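PDB 4ZJ9: aggregation suppressing protein from Salmonella enterica subsp. enterica serovar Typhimurium, which probably acts as a small heat shock protein chaperone of the alpha-crystallin family, suppressing the aggregation of other proteins under stress. Local coordinates for residues Pro45-Gln50 against Leu109-Pro114; Glu68-Ile73 against Lys85-Thr90. All blocks are in the same frame, centred on the assembly; numbering follows the deposited sequence.

Contact 1 (Pro45-Gln50 against Leu109-Pro114); sequences PAYDLQ and LSFSLP
Phe111 presents the edge of its ring to a face of Tyr47. The two rings form a T-shaped pair, with planes 81° apart and centroids separated by 5.2 Å. The touching edge is the CE2-CZ side of the phenylalanine: its CE2 lies 3.7 Å from CE2 of Tyr47, while CZ stands over the middle of the tyrosine ring. Tyr47 reaches this position with its CG between the backbone N and the carbonyl carbon (chi1 70°); Phe111 holds its CG beside its own backbone N instead (chi1 -53°), and the two side chains run past each other in opposite senses. Two large aromatics suit this place, since no hydrogen bond joins the segments and side chains alone must span the distance between the strands.

Leu109, two residues before Phe111 and so on the same side of its strand, continues the apolar layer. Its CD1 meets Tyr47 CD1 obliquely at 4.4 Å, and its other methyl, CD2, lies 4.4 Å from CD of Pro45, so the forked leucine serves both neighbours. Leu59 of strand 56-62 touches both aromatic side chains. Tyr47 also meets the ring of Tyr99 of the second subunit, whose strand pairs with Asp48, Leu49 and Gln50 and carries the sheet across the interface.

Asp48 and Gln50 bond through their backbones to Thr60 and Leu58 of strand 56-62, Phe111 to Leu80 of strand 79-84; the contact is therefore face-to-face packing of two antiparallel sheets, the beta-sandwich of the alpha-crystallin domain, close to its strand-exchange dimer interface.

Contact 2 (Glu68-Ile73 against Lys85-Thr90); sequences EEELEI and KHTEET
Glu70 grips the chain after strand 79-84 through both its backbone and its carboxylate. Lys85 N donates to Glu70 O over 2.8 Å, a nearly straight bond (165° at the hydrogen) lying in the carbonyl plane. Beyond it, Glu70 OE2 accepts twice from one residue. Thr87 N uses the anti lone pair of Glu70 OE2 in a longish 3.3 Å bond, whereas Thr87 OG1, 3.2 Å from the same OE2, comes from above the carboxylate plane, 41° out of it. Threonine suits the position because its hydroxyl stands beside its own backbone N (chi1 -64°), so both donors converge on one oxygen; Thr87 is poorly ordered, however, and this grip is probably looser than the Lys85 bond.

The other oxygen, OE1, is taken by the backbone N of Lys67 and by a salt bridge to Lys104. Partners at both oxygens would probably favour the charged form of this buried carboxylate. Glutamate is long enough to reach them all, its chain extended beyond CG.

Packing is modest. Glu70 CB rests 3.6 Å from Lys85 O, and the Glu70 and Thr87 side chains cross at about a right angle. His86 brings CB to 3.8 Å from Glu70 OE2, while the end of its side chain leads away; the histidine side chain also touches Trp66 and Lys104.

A short 3-10 turn, residues 68-70, leads into strand 71-76 here, and its last residue fastens the exit of the adjacent antiparallel strand, at the open end of a beta-hairpin in the alpha-crystallin domain.

From the N-terminal end of the modelled chain, residues 45-50 lead into and form most of the first strand, and contact 1 closes a long loop when residues 109-114 return to pack over them. Contact 2 lies wholly within that loop: residues 68-73 and 85-90 close a much shorter one, around the hairpin of strands 71-76 and 79-84. The two loops therefore nest without crossing. Contact 1 joins one sheet to the other, whereas contact 2 is local to an end of the three-stranded sheet that also contains strand 107-112. They lie about 19 Å apart, centre to centre, on opposite sides of the chain's centre, and they do not touch.

Contact 1 (Pro45-Gln50 against Leu109-Pro114)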
# COMPACT_ATOMS: atom_id res chain seq x y z
N PRO A 45 8.77 1.30 6.42
CA PRO A 45 7.35 1.04 6.29
C PRO A 45 6.64 0.94 7.58
O PRO A 45 7.14 0.35 8.57
CB PRO A 45 7.31 -0.31 5.53
CG PRO A 45 8.65 -0.48 4.94
CD PRO A 45 9.58 0.18 5.92
N ALA A 46 5.42 1.48 7.60
CA ALA A 46 4.55 1.28 8.72
C ALA A 46 4.27 -0.21 8.90
O ALA A 46 4.25 -0.96 7.93
CB ALA A 46 3.25 2.06 8.47
N TYR A 47 4.06 -0.65 10.11
CA TYR A 47 3.65 -2.00 10.34
C TYR A 47 2.69 -2.09 11.54
O TYR A 47 2.55 -1.16 12.37
CB TYR A 47 4.88 -2.94 10.50
CG TYR A 47 5.67 -2.72 11.79
CD1 TYR A 47 6.71 -1.81 11.84
CD2 TYR A 47 5.38 -3.44 12.97
CE1 TYR A 47 7.41 -1.57 13.02
CE2 TYR A 47 6.09 -3.24 14.14
CZ TYR A 47 7.08 -2.29 14.18
OH TYR A 47 7.80 -2.11 15.34
N ASP A 48 2.03 -3.23 11.62
CA ASP A 48 1.18 -3.57 12.72
C ASP A 48 1.74 -4.87 13.23
O ASP A 48 2.26 -5.70 12.46
CB ASP A 48 -0.23 -3.88 12.26
CG ASP A 48 -1.03 -2.64 11.88
OD1 ASP A 48 -0.64 -1.47 12.19
OD2 ASP A 48 -2.06 -2.86 11.22
N LEU A 49 1.53 -5.11 14.52
CA LEU A 49 1.87 -6.39 15.12
C LEU A 49 0.74 -6.82 15.97
O LEU A 49 0.31 -6.07 16.88
CB LEU A 49 3.18 -6.27 15.93
CG LEU A 49 3.71 -7.58 16.51
CD1 LEU A 49 4.13 -8.58 15.44
CD2 LEU A 49 4.87 -7.18 17.42
N GLN A 50 0.20 -7.97 15.65
CA GLN A 50 -0.88 -8.48 16.44
C GLN A 50 -0.53 -9.81 17.05
O GLN A 50 0.33 -10.53 16.57
CB GLN A 50 -2.11 -8.71 15.54
CG GLN A 50 -2.70 -7.44 15.01
CD GLN A 50 -3.59 -7.72 13.78
OE1 GLN A 50 -3.15 -7.62 12.67
NE2 GLN A 50 -4.83 -8.13 14.01
N LEU A 109 13.44 -4.32 8.24
CA LEU A 109 12.80 -4.46 9.51
C LEU A 109 13.36 -5.73 10.14
O LEU A 109 13.67 -6.65 9.45
CB LEU A 109 11.29 -4.53 9.32
CG LEU A 109 10.67 -3.30 8.69
CD1 LEU A 109 9.19 -3.54 8.62
CD2 LEU A 109 10.92 -2.04 9.53
N SER A 110 13.54 -5.73 11.46
CA SER A 110 14.11 -6.87 12.22
C SER A 110 13.28 -7.14 13.43
O SER A 110 12.89 -6.20 14.15
CB SER A 110 15.54 -6.54 12.62
OG SER A 110 16.40 -6.79 11.51
N PHE A 111 12.90 -8.38 13.62
CA PHE A 111 12.10 -8.75 14.82
C PHE A 111 12.66 -9.97 15.45
O PHE A 111 12.82 -11.01 14.80
CB PHE A 111 10.60 -8.98 14.46
CG PHE A 111 9.98 -7.83 13.71
CD1 PHE A 111 10.14 -7.72 12.33
CD2 PHE A 111 9.28 -6.83 14.40
CE1 PHE A 111 9.60 -6.65 11.64
CE2 PHE A 111 8.74 -5.76 13.71
CZ PHE A 111 8.91 -5.65 12.33
N SER A 112 13.02 -9.87 16.73
CA SER A 112 13.53 -11.04 17.47
C SER A 112 12.38 -12.04 17.61
O SER A 112 11.24 -11.66 17.88
CB SER A 112 14.09 -10.64 18.86
OG SER A 112 15.37 -11.23 19.04
N LEU A 113 12.66 -13.29 17.31
CA LEU A 113 11.69 -14.34 17.48
C LEU A 113 11.89 -15.01 18.86
O LEU A 113 12.99 -15.40 19.23
CB LEU A 113 11.82 -15.37 16.40
CG LEU A 113 11.60 -14.88 14.96
CD1 LEU A 113 11.86 -16.02 13.99
CD2 LEU A 113 10.21 -14.29 14.75
N PRO A 114 10.81 -15.18 19.60
CA PRO A 114 11.01 -16.03 20.76
C PRO A 114 11.52 -17.45 20.37
O PRO A 114 11.15 -17.98 19.34
CB PRO A 114 9.63 -16.04 21.38
CG PRO A 114 8.66 -15.75 20.27
CD PRO A 114 9.40 -15.03 19.20

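Contact 2 (Glu68-Ile73 against Lys85-Thr90)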
# COMPACT_ATOMS: atom_id res chain seq x y z
N GLU A 68 6.93 -9.09 -5.41
CA GLU A 68 7.37 -10.22 -4.59
C GLU A 68 8.86 -10.38 -4.76
O GLU A 68 9.58 -10.59 -3.81
CB GLU A 68 6.60 -11.53 -4.86
CG GLU A 68 6.90 -12.26 -6.17
CD GLU A 68 5.93 -13.45 -6.47
OE1 GLU A 68 5.20 -13.93 -5.58
OE2 GLU A 68 5.88 -13.91 -7.64
N GLU A 69 9.35 -10.16 -5.96
CA GLU A 69 10.82 -10.28 -6.16
C GLU A 69 11.68 -9.22 -5.42
O GLU A 69 12.88 -9.39 -5.31
CB GLU A 69 11.19 -10.29 -7.66
CG GLU A 69 10.78 -9.04 -8.42
CD GLU A 69 9.38 -9.16 -9.00
OE1 GLU A 69 8.55 -10.00 -8.51
OE2 GLU A 69 9.11 -8.39 -9.94
N GLU A 70 11.08 -8.12 -4.96
CA GLU A 70 11.84 -7.07 -4.25
C GLU A 70 11.87 -7.29 -2.73
O GLU A 70 12.57 -6.51 -1.99
CB GLU A 70 11.16 -5.72 -4.49
CG GLU A 70 11.00 -5.33 -5.95
CD GLU A 70 10.32 -3.96 -6.10
OE1 GLU A 70 9.09 -3.90 -5.88
OE2 GLU A 70 11.00 -2.93 -6.41
N LEU A 71 11.17 -8.33 -2.28
CA LEU A 71 10.96 -8.57 -0.86
C LEU A 71 11.58 -9.86 -0.42
O LEU A 71 11.45 -10.87 -1.11
CB LEU A 71 9.46 -8.53 -0.50
CG LEU A 71 8.74 -7.19 -0.71
CD1 LEU A 71 7.21 -7.32 -0.60
CD2 LEU A 71 9.27 -6.14 0.25
N GLU A 72 12.23 -9.85 0.74
CA GLU A 72 12.82 -11.07 1.27
C GLU A 72 12.62 -11.17 2.73
O GLU A 72 12.56 -10.16 3.42
CB GLU A 72 14.25 -11.15 0.85
CG GLU A 72 14.27 -11.82 -0.52
CD GLU A 72 15.62 -12.08 -1.09
OE1 GLU A 72 16.57 -12.41 -0.33
OE2 GLU A 72 15.70 -11.98 -2.34
N ILE A 73 12.34 -12.39 3.17
CA ILE A 73 12.18 -12.66 4.56
C ILE A 73 13.13 -13.78 4.83
O ILE A 73 13.30 -14.68 3.99
CB ILE A 73 10.74 -13.03 4.99
CG1 ILE A 73 10.24 -14.27 4.26
CG2 ILE A 73 9.76 -11.93 4.62
CD1 ILE A 73 8.94 -14.80 4.84
N LYS A 85 14.35 -4.44 -1.29
CA LYS A 85 15.40 -3.87 -2.10
C LYS A 85 14.82 -3.59 -3.46
O LYS A 85 14.58 -4.50 -4.26
CB LYS A 85 16.69 -4.71 -2.17
CG LYS A 85 17.64 -4.37 -1.01
CD LYS A 85 18.85 -5.29 -1.00
CE LYS A 85 19.45 -5.50 0.39
NZ LYS A 85 20.44 -6.62 0.40
N HIS A 86 14.59 -2.29 -3.65
CA HIS A 86 13.84 -1.79 -4.76
C HIS A 86 14.75 -1.71 -5.97
O HIS A 86 15.92 -1.28 -5.94
CB HIS A 86 13.06 -0.47 -4.44
CG HIS A 86 13.87 0.77 -4.55
ND1 HIS A 86 14.98 1.02 -3.76
CD2 HIS A 86 13.74 1.85 -5.36
CE1 HIS A 86 15.50 2.18 -4.09
NE2 HIS A 86 14.77 2.70 -5.06
N THR A 87 14.12 -2.16 -7.03
CA THR A 87 14.75 -2.64 -8.22
C THR A 87 15.76 -1.68 -8.84
O THR A 87 15.71 -0.44 -8.67
CB THR A 87 13.66 -2.99 -9.26
OG1 THR A 87 12.87 -4.07 -8.75
CG2 THR A 87 14.25 -3.41 -10.61
N GLU A 88 16.69 -2.32 -9.56
CA GLU A 88 17.60 -1.69 -10.50
C GLU A 88 16.91 -0.54 -11.19
O GLU A 88 15.86 -0.70 -11.80
CB GLU A 88 18.06 -2.70 -11.56
N GLU A 89 17.52 0.63 -11.09
CA GLU A 89 16.86 1.84 -11.51
C GLU A 89 16.45 1.80 -12.99
O GLU A 89 16.83 0.94 -13.81
CB GLU A 89 17.69 3.11 -11.15
CG GLU A 89 17.59 3.57 -9.69
CD GLU A 89 16.17 3.91 -9.26
OE1 GLU A 89 15.53 4.73 -9.97
OE2 GLU A 89 15.69 3.36 -8.22
N THR A 90 15.62 2.77 -13.26
CA THR A 90 14.93 2.93 -14.48
C THR A 90 15.16 4.44 -14.82
O THR A 90 15.18 5.30 -13.93
CB THR A 90 13.45 2.57 -14.22
OG1 THR A 90 12.64 2.92 -15.35
CG2 THR A 90 12.90 3.29 -12.97